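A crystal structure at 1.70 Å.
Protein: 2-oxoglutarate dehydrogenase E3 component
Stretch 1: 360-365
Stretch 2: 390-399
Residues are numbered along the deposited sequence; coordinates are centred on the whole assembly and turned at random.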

ATOM      1  N   GLY A 360      20.892  19.480 -14.755  1.00 24.07           N
ATOM      2  CA  GLY A 360      21.132  19.213 -16.165  1.00 23.96           C
ATOM      3  C   GLY A 360      21.002  17.760 -16.601  1.00 23.77           C
ATOM      4  O   GLY A 360      21.496  17.391 -17.667  1.00 23.78           O
ATOM      5  N   ILE A 361      20.329  16.940 -15.796  1.00 23.12           N
ATOM      6  CA  ILE A 361      20.169  15.515 -16.092  1.00 22.72           C
ATOM      7  C   ILE A 361      19.014  15.303 -17.076  1.00 22.21           C
ATOM      8  O   ILE A 361      17.893  15.751 -16.821  1.00 22.26           O
ATOM      9  CB  ILE A 361      19.939  14.717 -14.783  1.00 23.02           C
ATOM     10  CG1 ILE A 361      21.154  14.865 -13.857  1.00 23.34           C
ATOM     11  CG2 ILE A 361      19.681  13.241 -15.088  1.00 22.86           C
ATOM     12  CD1 ILE A 361      20.912  14.436 -12.417  1.00 24.46           C
ATOM     13  N   PRO A 362      19.272  14.626 -18.194  1.00 21.26           N
ATOM     14  CA  PRO A 362      18.220  14.349 -19.177  1.00 20.63           C
ATOM     15  C   PRO A 362      17.339  13.203 -18.702  1.00 19.87           C
ATOM     16  O   PRO A 362      17.873  12.189 -18.251  1.00 19.76           O
ATOM     17  CB  PRO A 362      19.005  13.943 -20.421  1.00 20.71           C
ATOM     18  CG  PRO A 362      20.253  13.321 -19.892  1.00 20.70           C
ATOM     19  CD  PRO A 362      20.566  14.047 -18.608  1.00 21.61           C
ATOM     20  N   TYR A 363      16.021  13.372 -18.774  1.00 19.08           N
ATOM     21  CA  TYR A 363      15.099  12.356 -18.274  1.00 18.43           C
ATOM     22  C   TYR A 363      13.849  12.168 -19.126  1.00 18.12           C
ATOM     23  O   TYR A 363      13.499  13.007 -19.972  1.00 17.78           O
ATOM     24  CB  TYR A 363      14.707  12.656 -16.816  1.00 18.18           C
ATOM     25  CG  TYR A 363      13.944  13.948 -16.625  1.00 17.88           C
ATOM     26  CD1 TYR A 363      12.564  13.948 -16.485  1.00 17.72           C
ATOM     27  CD2 TYR A 363      14.606  15.169 -16.582  1.00 18.24           C
ATOM     28  CE1 TYR A 363      11.858  15.131 -16.317  1.00 18.19           C
ATOM     29  CE2 TYR A 363      13.917  16.359 -16.415  1.00 18.41           C
ATOM     30  CZ  TYR A 363      12.540  16.336 -16.277  1.00 18.12           C
ATOM     31  OH  TYR A 363      11.842  17.511 -16.106  1.00 19.25           O
ATOM     32  N   LYS A 364      13.192  11.036 -18.886  1.00 17.70           N
ATOM     33  CA  LYS A 364      11.896  10.717 -19.466  1.00 17.84           C
ATOM     34  C   LYS A 364      10.850  10.707 -18.356  1.00 17.61           C
ATOM     35  O   LYS A 364      11.144  10.343 -17.213  1.00 17.19           O
ATOM     36  CB  LYS A 364      11.928   9.352 -20.152  1.00 18.03           C
ATOM     37  CG  LYS A 364      13.196   9.074 -20.942  1.00 19.03           C
ATOM     38  CD  LYS A 364      13.251   7.642 -21.459  1.00 19.88           C
ATOM     39  CE  LYS A 364      13.743   6.666 -20.395  1.00 19.89           C
ATOM     40  NZ  LYS A 364      13.796   5.263 -20.885  1.00 19.93           N
ATOM     41  N   VAL A 365       9.638  11.109 -18.710  1.00 17.08           N
ATOM     42  CA  VAL A 365       8.516  11.172 -17.789  1.00 16.95           C
ATOM     43  C   VAL A 365       7.504  10.103 -18.184  1.00 16.85           C
ATOM     44  O   VAL A 365       7.102  10.015 -19.351  1.00 16.86           O
ATOM     45  CB  VAL A 365       7.856  12.564 -17.836  1.00 16.94           C
ATOM     46  CG1 VAL A 365       6.574  12.596 -17.019  1.00 16.55           C
ATOM     47  CG2 VAL A 365       8.841  13.645 -17.351  1.00 16.50           C
ATOM     48  N   ALA A 390      12.811   8.823 -15.232  1.00 15.36           N
ATOM     49  CA  ALA A 390      13.917   7.899 -15.505  1.00 15.77           C
ATOM     50  C   ALA A 390      14.982   8.545 -16.383  1.00 16.13           C
ATOM     51  O   ALA A 390      14.674   9.358 -17.246  1.00 16.46           O
ATOM     52  CB  ALA A 390      13.394   6.645 -16.167  1.00 15.77           C
ATOM     53  N   HIS A 391      16.237   8.166 -16.178  1.00 16.70           N
ATOM     54  CA  HIS A 391      17.328   8.751 -16.938  1.00 17.40           C
ATOM     55  C   HIS A 391      17.136   8.437 -18.425  1.00 17.62           C
ATOM     56  O   HIS A 391      16.836   7.305 -18.791  1.00 17.61           O
ATOM     57  CB  HIS A 391      18.670   8.221 -16.434  1.00 17.86           C
ATOM     58  CG  HIS A 391      19.834   9.060 -16.845  1.00 18.78           C
ATOM     59  ND1 HIS A 391      20.381   8.997 -18.108  1.00 19.52           N
ATOM     60  CD2 HIS A 391      20.538  10.001 -16.174  1.00 19.74           C
ATOM     61  CE1 HIS A 391      21.382   9.854 -18.194  1.00 19.64           C
ATOM     62  NE2 HIS A 391      21.500  10.476 -17.034  1.00 19.24           N
ATOM     63  N   ALA A 392      17.312   9.446 -19.271  1.00 18.31           N
ATOM     64  CA  ALA A 392      17.054   9.325 -20.708  1.00 18.84           C
ATOM     65  C   ALA A 392      17.957   8.307 -21.395  1.00 19.67           C
ATOM     66  O   ALA A 392      17.564   7.682 -22.377  1.00 20.10           O
ATOM     67  CB  ALA A 392      17.192  10.683 -21.373  1.00 18.94           C
ATOM     68  N   LYS A 393      19.160   8.129 -20.873  1.00 20.37           N
ATOM     69  CA  LYS A 393      20.128   7.227 -21.479  1.00 20.96           C
ATOM     70  C   LYS A 393      20.163   5.851 -20.815  1.00 20.52           C
ATOM     71  O   LYS A 393      20.154   4.841 -21.514  1.00 20.90           O
ATOM     72  CB  LYS A 393      21.517   7.859 -21.450  1.00 21.57           C
ATOM     73  CG  LYS A 393      22.564   7.077 -22.226  1.00 23.97           C
ATOM     74  CD  LYS A 393      23.890   7.833 -22.285  1.00 26.89           C
ATOM     75  CE  LYS A 393      24.867   7.193 -23.267  1.00 28.52           C
ATOM     76  NZ  LYS A 393      26.116   6.768 -22.574  1.00 30.91           N
ATOM     77  N   THR A 394      20.214   5.807 -19.477  1.00 19.88           N
ATOM     78  CA  THR A 394      20.402   4.539 -18.748  1.00 19.66           C
ATOM     79  C   THR A 394      19.102   3.867 -18.301  1.00 19.22           C
ATOM     80  O   THR A 394      19.118   2.712 -17.877  1.00 19.53           O
ATOM     81  CB  THR A 394      21.269   4.751 -17.489  1.00 19.61           C
ATOM     82  OG1 THR A 394      20.591   5.627 -16.574  1.00 20.23           O
ATOM     83  CG2 THR A 394      22.581   5.468 -17.818  1.00 20.21           C
ATOM     84  N   ASP A 395      17.995   4.601 -18.381  1.00 18.91           N
ATOM     85  CA  ASP A 395      16.696   4.165 -17.869  1.00 18.32           C
ATOM     86  C   ASP A 395      16.639   4.012 -16.341  1.00 18.29           C
ATOM     87  O   ASP A 395      15.665   3.488 -15.801  1.00 17.90           O
ATOM     88  CB  ASP A 395      16.251   2.862 -18.545  1.00 18.30           C
ATOM     89  CG  ASP A 395      14.767   2.620 -18.400  1.00 18.29           C
ATOM     90  OD1 ASP A 395      14.376   1.470 -18.093  1.00 16.94           O
ATOM     91  OD2 ASP A 395      13.927   3.534 -18.562  1.00 19.19           O
ATOM     92  N   ARG A 396      17.660   4.499 -15.651  1.00 17.55           N
ATOM     93  CA  ARG A 396      17.710   4.432 -14.198  1.00 17.70           C
ATOM     94  C   ARG A 396      16.589   5.303 -13.614  1.00 16.64           C
ATOM     95  O   ARG A 396      16.404   6.446 -14.024  1.00 16.29           O
ATOM     96  CB  ARG A 396      19.098   4.884 -13.717  1.00 18.17           C
ATOM     97  CG  ARG A 396      19.247   5.092 -12.219  1.00 20.79           C
ATOM     98  CD  ARG A 396      19.621   3.850 -11.432  1.00 22.94           C
ATOM     99  NE  ARG A 396      20.023   4.224 -10.079  1.00 25.46           N
ATOM    100  CZ  ARG A 396      21.275   4.448  -9.685  1.00 27.92           C
ATOM    101  NH1 ARG A 396      22.299   4.335 -10.530  1.00 29.03           N
ATOM    102  NH2 ARG A 396      21.509   4.787  -8.420  1.00 28.65           N
ATOM    103  N   ILE A 397      15.822   4.759 -12.673  1.00 15.90           N
ATOM    104  CA  ILE A 397      14.794   5.556 -12.002  1.00 15.30           C
ATOM    105  C   ILE A 397      15.487   6.656 -11.197  1.00 15.31           C
ATOM    106  O   ILE A 397      16.370   6.379 -10.383  1.00 14.93           O
ATOM    107  CB  ILE A 397      13.891   4.706 -11.093  1.00 14.79           C
ATOM    108  CG1 ILE A 397      13.106   3.676 -11.919  1.00 14.28           C
ATOM    109  CG2 ILE A 397      12.922   5.607 -10.315  1.00 15.02           C
ATOM    110  CD1 ILE A 397      12.504   2.581 -11.083  1.00 13.48           C
ATOM    111  N   LEU A 398      15.089   7.897 -11.454  1.00 15.32           N
ATOM    112  CA  LEU A 398      15.644   9.058 -10.757  1.00 15.55           C
ATOM    113  C   LEU A 398      14.724   9.587  -9.667  1.00 14.92           C
ATOM    114  O   LEU A 398      15.202  10.163  -8.688  1.00 14.86           O
ATOM    115  CB  LEU A 398      15.956  10.171 -11.757  1.00 16.14           C
ATOM    116  CG  LEU A 398      16.998   9.816 -12.819  1.00 17.82           C
ATOM    117  CD1 LEU A 398      17.034  10.880 -13.890  1.00 17.79           C
ATOM    118  CD2 LEU A 398      18.363   9.632 -12.188  1.00 19.59           C
ATOM    119  N   GLY A 399      13.421   9.392  -9.832  1.00 14.31           N
ATOM    120  CA  GLY A 399      12.443   9.825  -8.851  1.00 14.20           C
ATOM    121  C   GLY A 399      11.041   9.320  -9.147  1.00 14.18           C
ATOM    122  O   GLY A 399      10.724   9.006 -10.283  1.00 13.81           O
TER
HETATM  123  O   HOH W   1      16.347   5.210 -22.033  1.00 37.83           O

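The two stretches pair as neighbouring antiparallel strands, and three residues account for about half of the buried surface: Lys364, Ala392 and Pro362. Lys364 and Ala390 form a hydrogen-bonded pair, with Lys364 N donating to Ala390 O at 2.8 Å and Ala390 N returning a bond to Lys364 O at 3.0 Å. Next along the ladder, Tyr363 and His391 form a non-hydrogen-bonded pair. There Tyr363 CA comes within 3.2 Å of Ala390 O, a CA-H...O contact of the kind common between neighbouring strands. Ala392 N then donates to Pro362 O at 3.0 Å, nearly straight, just where the second stretch leaves its strand.

Lys364 covers the most surface because its long side chain lies along the second stretch, and it combines two kinds of chemistry. It leaves the sheet on the same face as the methyl of Ala390, and its methylenes run over the second stretch: Lys364 CG lies 3.9 Å from Ala392 CA, and Lys364 CE lies 3.5 Å from His391 O. The methyl of Ala390 lies beside the passing chain, with Lys364 CE 4.2 Å from Ala390 CB. At the tip, Lys364 NZ forms a salt bridge with Asp395 OD2 at 2.9 Å. The aspartate is buried, so a charged partner suits it well, and its CA-to-CB bond points away while its carboxylate comes back nearer. A water bonded to Lys364 NZ and to Ala392 O, at 2.8 Å from each, adds a second tie from the ammonium to the turn.

Ala392 and Pro362 make an apolar contact beside their backbone bond, Pro362 CB lying 3.8 Å from Ala392 CB. The short methyl of alanine offers the proline ring an apolar surface and has no polar group that needs a partner. Proline has no amide hydrogen to give, but its carbonyl remains a good acceptor, and that is the group used here. The same Pro362 O lies over one face of the His391 ring. The imidazole also helps hold its own turn, for His391 ND1 accepts a hydrogen bond from Lys393 N at 3.1 Å, while Asp395 N bonds to His391 O at 3.0 Å. These bonds lie within the turn that carries Asp395, whose carboxylate meets Lys364.

A smaller apolar patch completes the packing. Ile361 and Leu398 point toward the opposing stretches, and Ile361 CG2 lies 3.7 Å from Leu398 CD1 and 3.5 Å from His391 CD2. Tyr363 adds its CB, with Tyr363 CB 4.1 Å from Leu398 CD1, while its ring leads away and its hydroxyl is hydrogen-bonded elsewhere in the structure. Branched aliphatic side chains suit this patch, since their methyl groups fill space without polar atoms needing partners.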